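Local coordinates for putative TetR family transcriptional regulator (Streptomyces coelicolor A3, PDB 3BQY), which probably binds regulatory DNA through an N-terminal helix-turn-helix and acts as a transcriptional repressor of the TetR family, at residues W73-R85 / F192-R204. Sequence-based numbering, arbitrary orientation. Where two conformers were deposited one is given.
Sequences WSERTARLARALR and FEFGLRLLLDGLR. With PO4 (phosphate ion), chain B.
Leu200 is a knob in a hole made by Trp73, Ser74, Thr77 and Ala78, packing against the first turns of helix 73-85 in the all-helical C-terminal domain of a TetR-type regulator; the two helices are roughly antiparallel, with 143° between the N-to-C directions of the segments. Its CD1 lies 3.6 Å from Ser74 O, while CD2 rests against Thr77 CG2. One turn earlier on helix 188-206, the two methyls of Leu196 divide the small residues: CD1 meets Ala81 CB at 3.7 Å and CD2 packs on Ala78.

Aromatic contacts close both ends. Phe192 has CG anti to the backbone N (chi1 179°), which turns its ring face to the extended side chain of Arg85; Arg85 CD sits over the ring centre, 3.4 Å from the centroid, in a CH-pi contact. The guanidinium plane is tilted 19° from the ring, and NH2 makes a salt bridge to Glu147 OE1 and a hydrogen bond to Thr189 OG1. At the other end the Trp73 indole meets Arg204 at its edge, CZ2 to CG 3.6 Å, and Phe124 stacks edge-to-face on it.

Charged groups line one flank. Arg82 grips Glu193 side-on: NE to OE2 is 2.6 Å and NH2 to OE1 is 2.9 Å, both on the syn side of the carboxylate but somewhat out of its plane. NH1 also bonds to Glu75 OE2, so bonds near the guanidinium plane to two carboxylates hold its rotation. Helix 188-206 also touches the second subunit, where Leu199 packs on Leu199 of that subunit. Back at the indole, the phosphate, probably from the crystallisation liquor, is also hydrogen-bonded by Arg207 NH2; Trp73 NE1 donates to its O1 at 3.0 Å.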
loop_
_atom_site.group_PDB
_atom_site.type_symbol
_atom_site.label_atom_id
_atom_site.label_comp_id
_atom_site.label_asym_id
_atom_site.label_seq_id
_atom_site.Cartn_x
_atom_site.Cartn_y
_atom_site.Cartn_z
ATOM N N TRP A 73 -16.048 15.535 12.816
ATOM C CA TRP A 73 -15.745 14.163 12.433
ATOM C C TRP A 73 -14.571 14.097 11.411
ATOM O O TRP A 73 -13.783 13.134 11.425
ATOM C CB TRP A 73 -17.003 13.473 11.858
ATOM C CG TRP A 73 -17.488 14.110 10.586
ATOM C CD1 TRP A 73 -18.425 15.113 10.459
ATOM C CD2 TRP A 73 -17.032 13.810 9.260
ATOM N NE1 TRP A 73 -18.595 15.437 9.112
ATOM C CE2 TRP A 73 -17.741 14.659 8.367
ATOM C CE3 TRP A 73 -16.087 12.888 8.731
ATOM C CZ2 TRP A 73 -17.530 14.634 6.980
ATOM C CZ3 TRP A 73 -15.881 12.869 7.348
ATOM C CH2 TRP A 73 -16.594 13.752 6.490
ATOM N N SER A 74 -14.493 15.076 10.500
ATOM C CA SER A 74 -13.451 15.035 9.461
ATOM C C SER A 74 -12.076 15.291 10.085
ATOM O O SER A 74 -11.093 14.627 9.705
ATOM C CB SER A 74 -13.728 16.002 8.289
ATOM O OG SER A 74 -13.730 17.341 8.734
ATOM N N GLU A 75 -12.000 16.227 11.034
ATOM C CA GLU A 75 -10.750 16.470 11.760
ATOM C C GLU A 75 -10.347 15.259 12.598
ATOM O O GLU A 75 -9.181 14.873 12.626
ATOM C CB GLU A 75 -10.828 17.714 12.660
ATOM C CG GLU A 75 -9.460 18.151 13.193
ATOM C CD GLU A 75 -8.418 18.243 12.082
ATOM O OE1 GLU A 75 -8.700 18.933 11.079
ATOM O OE2 GLU A 75 -7.352 17.579 12.181
ATOM N N ARG A 76 -11.301 14.623 13.273
ATOM C CA ARG A 76 -10.918 13.456 14.090
ATOM C C ARG A 76 -10.486 12.268 13.210
ATOM O O ARG A 76 -9.565 11.523 13.552
ATOM C CB ARG A 76 -12.061 13.065 15.039
ATOM C CG ARG A 76 -12.341 14.204 16.050
ATOM C CD ARG A 76 -13.585 13.879 16.872
ATOM N NE ARG A 76 -13.321 12.754 17.789
ATOM C CZ ARG A 76 -14.199 11.800 18.118
ATOM N NH1 ARG A 76 -15.402 11.737 17.557
ATOM N NH2 ARG A 76 -13.846 10.866 18.996
ATOM N N THR A 77 -11.169 12.088 12.092
ATOM C CA THR A 77 -10.811 11.040 11.159
ATOM C C THR A 77 -9.399 11.323 10.606
ATOM O O THR A 77 -8.565 10.408 10.512
ATOM C CB THR A 77 -11.819 10.953 10.011
ATOM O OG1 THR A 77 -13.114 10.609 10.539
ATOM C CG2 THR A 77 -11.383 9.850 8.994
ATOM N N ALA A 78 -9.145 12.580 10.251
ATOM C CA ALA A 78 -7.815 12.973 9.758
ATOM C C ALA A 78 -6.737 12.702 10.823
ATOM O O ALA A 78 -5.651 12.252 10.482
ATOM C CB ALA A 78 -7.800 14.468 9.358
ATOM N N ARG A 79 -7.010 13.012 12.095
ATOM C CA ARG A 79 -6.005 12.775 13.153
ATOM C C ARG A 79 -5.664 11.297 13.292
ATOM O O ARG A 79 -4.516 10.945 13.509
ATOM C CB ARG A 79 -6.454 13.328 14.522
ATOM C CG ARG A 79 -6.368 14.856 14.598
ATOM C CD ARG A 79 -6.187 15.328 16.040
ATOM N NE ARG A 79 -7.295 14.851 16.867
ATOM C CZ ARG A 79 -8.414 15.528 17.100
ATOM N NH1 ARG A 79 -8.592 16.735 16.576
ATOM N NH2 ARG A 79 -9.356 14.981 17.854
ATOM N N LEU A 80 -6.667 10.436 13.168
ATOM C CA LEU A 80 -6.436 8.982 13.198
ATOM C C LEU A 80 -5.539 8.518 12.050
ATOM O O LEU A 80 -4.622 7.718 12.268
ATOM C CB LEU A 80 -7.759 8.230 13.136
ATOM C CG LEU A 80 -8.575 8.188 14.436
ATOM C CD1 LEU A 80 -9.973 7.744 14.069
ATOM C CD2 LEU A 80 -7.943 7.198 15.463
ATOM N N ALA A 81 -5.834 8.963 10.828
ATOM C CA ALA A 81 -5.021 8.600 9.661
ATOM C C ALA A 81 -3.611 9.146 9.803
ATOM O O ALA A 81 -2.635 8.437 9.562
ATOM C CB ALA A 81 -5.660 9.143 8.360
ATOM N N ARG A 82 -3.488 10.405 10.210
ATOM C CA ARG A 82 -2.154 10.973 10.445
ATOM C C ARG A 82 -1.340 10.218 11.504
ATOM O O ARG A 82 -0.127 10.038 11.366
ATOM C CB ARG A 82 -2.266 12.425 10.925
ATOM C CG ARG A 82 -2.616 13.400 9.875
ATOM C CD ARG A 82 -2.554 14.832 10.430
ATOM N NE ARG A 82 -3.354 15.634 9.538
ATOM C CZ ARG A 82 -4.433 16.303 9.868
ATOM N NH1 ARG A 82 -4.850 16.344 11.135
ATOM N NH2 ARG A 82 -5.046 17.002 8.926
ATOM N N ALA A 83 -2.002 9.828 12.588
ATOM C CA ALA A 83 -1.327 9.123 13.668
ATOM C C ALA A 83 -0.895 7.754 13.196
ATOM O O ALA A 83 0.182 7.297 13.564
ATOM C CB ALA A 83 -2.238 8.985 14.901
ATOM N N LEU A 84 -1.706 7.104 12.362
ATOM C CA LEU A 84 -1.288 5.818 11.795
ATOM C C LEU A 84 -0.036 5.998 10.919
ATOM O O LEU A 84 0.952 5.262 11.060
ATOM C CB LEU A 84 -2.443 5.177 10.986
ATOM C CG LEU A 84 -2.038 3.881 10.213
ATOM C CD1 LEU A 84 -1.519 2.776 11.152
ATOM C CD2 LEU A 84 -3.199 3.332 9.348
ATOM N N ARG A 85 -0.073 6.962 10.005
ATOM C CA ARG A 85 1.099 7.291 9.204
ATOM C C ARG A 85 2.343 7.557 10.071
ATOM O O ARG A 85 3.423 7.037 9.798
ATOM C CB ARG A 85 0.806 8.491 8.297
ATOM C CG ARG A 85 2.006 8.920 7.492
ATOM C CD ARG A 85 1.654 10.045 6.527
ATOM N NE ARG A 85 2.838 10.577 5.858
ATOM C CZ ARG A 85 3.496 11.663 6.238
ATOM N NH1 ARG A 85 3.063 12.365 7.270
ATOM N NH2 ARG A 85 4.584 12.059 5.583
ATOM N N PHE A 192 0.391 13.486 1.450
ATOM C CA PHE A 192 -0.496 12.743 2.319
ATOM C C PHE A 192 -1.743 13.556 2.674
ATOM O O PHE A 192 -2.874 13.066 2.580
ATOM C CB PHE A 192 0.227 12.323 3.602
ATOM C CG PHE A 192 -0.660 11.569 4.554
ATOM C CD1 PHE A 192 -1.132 10.293 4.230
ATOM C CD2 PHE A 192 -1.047 12.147 5.763
ATOM C CE1 PHE A 192 -1.973 9.585 5.123
ATOM C CE2 PHE A 192 -1.879 11.455 6.646
ATOM C CZ PHE A 192 -2.340 10.186 6.339
ATOM N N GLU A 193 -1.531 14.803 3.087
ATOM C CA GLU A 193 -2.635 15.675 3.450
ATOM C C GLU A 193 -3.603 15.876 2.266
ATOM O O GLU A 193 -4.824 15.949 2.462
ATOM C CB GLU A 193 -2.112 17.020 3.980
ATOM C CG GLU A 193 -1.432 16.922 5.366
ATOM C CD GLU A 193 -2.379 16.387 6.471
ATOM O OE1 GLU A 193 -3.583 16.719 6.461
ATOM O OE2 GLU A 193 -1.902 15.644 7.349
ATOM N N PHE A 194 -3.058 15.985 1.051
ATOM C CA PHE A 194 -3.879 16.174 -0.137
ATOM C C PHE A 194 -4.777 14.955 -0.346
ATOM O O PHE A 194 -5.972 15.099 -0.627
ATOM C CB PHE A 194 -2.998 16.413 -1.368
ATOM C CG PHE A 194 -3.775 16.630 -2.624
ATOM C CD1 PHE A 194 -4.277 17.901 -2.941
ATOM C CD2 PHE A 194 -4.048 15.566 -3.478
ATOM C CE1 PHE A 194 -5.003 18.104 -4.127
ATOM C CE2 PHE A 194 -4.765 15.762 -4.654
ATOM C CZ PHE A 194 -5.239 17.024 -4.983
ATOM N N GLY A 195 -4.194 13.759 -0.265
ATOM C CA GLY A 195 -4.969 12.524 -0.473
ATOM C C GLY A 195 -6.023 12.344 0.603
ATOM O O GLY A 195 -7.153 11.953 0.321
ATOM N N LEU A 196 -5.661 12.663 1.840
ATOM C CA LEU A 196 -6.583 12.613 2.949
ATOM C C LEU A 196 -7.738 13.605 2.748
ATOM O O LEU A 196 -8.908 13.276 2.994
ATOM C CB LEU A 196 -5.778 12.919 4.247
ATOM C CG LEU A 196 -6.341 12.630 5.601
ATOM C CD1 LEU A 196 -6.986 11.200 5.651
ATOM C CD2 LEU A 196 -5.269 12.902 6.686
ATOM N N ARG A 197 -7.410 14.816 2.296
ATOM C CA ARG A 197 -8.420 15.820 1.954
ATOM C C ARG A 197 -9.387 15.304 0.880
ATOM O O ARG A 197 -10.601 15.486 1.002
ATOM C CB ARG A 197 -7.770 17.141 1.484
ATOM C CG ARG A 197 -8.697 18.057 0.659
ATOM C CD ARG A 197 -8.186 19.510 0.551
ATOM N NE ARG A 197 -7.300 19.805 -0.581
ATOM C CZ ARG A 197 -7.468 20.829 -1.424
ATOM N NH1 ARG A 197 -6.606 21.036 -2.405
ATOM N NH2 ARG A 197 -8.505 21.658 -1.290
ATOM N N LEU A 198 -8.852 14.683 -0.174
ATOM C CA LEU A 198 -9.721 14.077 -1.220
ATOM C C LEU A 198 -10.732 13.080 -0.594
ATOM O O LEU A 198 -11.931 13.131 -0.915
ATOM C CB LEU A 198 -8.930 13.325 -2.299
ATOM C CG LEU A 198 -7.986 14.158 -3.166
ATOM C CD1 LEU A 198 -7.361 13.271 -4.243
ATOM C CD2 LEU A 198 -8.773 15.324 -3.812
ATOM N N LEU A 199 -10.227 12.159 0.229
ATOM C CA LEU A 199 -11.072 11.143 0.889
ATOM C C LEU A 199 -12.134 11.799 1.754
ATOM O O LEU A 199 -13.299 11.409 1.689
ATOM C CB LEU A 199 -10.230 10.149 1.745
ATOM C CG LEU A 199 -9.253 9.265 0.919
ATOM C CD1 LEU A 199 -8.308 8.376 1.822
ATOM C CD2 LEU A 199 -10.078 8.325 0.004
ATOM N N LEU A 200 -11.743 12.806 2.540
ATOM C CA LEU A 200 -12.680 13.456 3.452
ATOM C C LEU A 200 -13.726 14.276 2.698
ATOM O O LEU A 200 -14.902 14.271 3.079
ATOM C CB LEU A 200 -11.933 14.334 4.459
ATOM C CG LEU A 200 -11.044 13.545 5.425
ATOM C CD1 LEU A 200 -10.158 14.513 6.195
ATOM C CD2 LEU A 200 -11.847 12.624 6.393
ATOM N N ASP A 201 -13.310 14.973 1.641
ATOM C CA ASP A 201 -14.249 15.680 0.749
ATOM C C ASP A 201 -15.216 14.689 0.105
ATOM O O ASP A 201 -16.414 14.966 -0.008
ATOM C CB ASP A 201 -13.503 16.455 -0.352
ATOM C CG ASP A 201 -12.904 17.764 0.153
ATOM O OD1 ASP A 201 -13.258 18.196 1.267
ATOM O OD2 ASP A 201 -12.090 18.366 -0.575
ATOM N N GLY A 202 -14.692 13.549 -0.333
ATOM C CA GLY A 202 -15.529 12.484 -0.893
ATOM C C GLY A 202 -16.532 11.994 0.148
ATOM O O GLY A 202 -17.707 11.800 -0.172
ATOM N N LEU A 203 -16.083 11.771 1.389
ATOM C CA LEU A 203 -17.017 11.377 2.458
ATOM C C LEU A 203 -18.082 12.439 2.712
ATOM O O LEU A 203 -19.261 12.094 2.929
ATOM C CB LEU A 203 -16.271 11.047 3.754
ATOM C CG LEU A 203 -15.558 9.695 3.690
ATOM C CD1 LEU A 203 -14.513 9.574 4.811
ATOM C CD2 LEU A 203 -16.624 8.573 3.740
ATOM N N ARG A 204 -17.687 13.723 2.672
ATOM C CA ARG A 204 -18.652 14.814 2.824
ATOM C C ARG A 204 -19.707 14.684 1.738
ATOM O O ARG A 204 -20.903 14.854 1.986
ATOM C CB ARG A 204 -17.967 16.189 2.742
ATOM C CG ARG A 204 -17.172 16.567 3.983
ATOM C CD ARG A 204 -16.326 17.836 3.763
ATOM N NE ARG A 204 -15.453 18.083 4.910
ATOM C CZ ARG A 204 -14.133 17.956 4.912
ATOM N NH1 ARG A 204 -13.483 17.620 3.812
ATOM N NH2 ARG A 204 -13.450 18.224 6.017
HETATM P P PO4 B . -20.971 17.972 10.740
HETATM O O1 PO4 B . -20.214 17.899 9.428
HETATM O O2 PO4 B . -20.032 18.443 11.833
HETATM O O3 PO4 B . -22.134 18.936 10.561
HETATM O O4 PO4 B . -21.539 16.608 11.110
#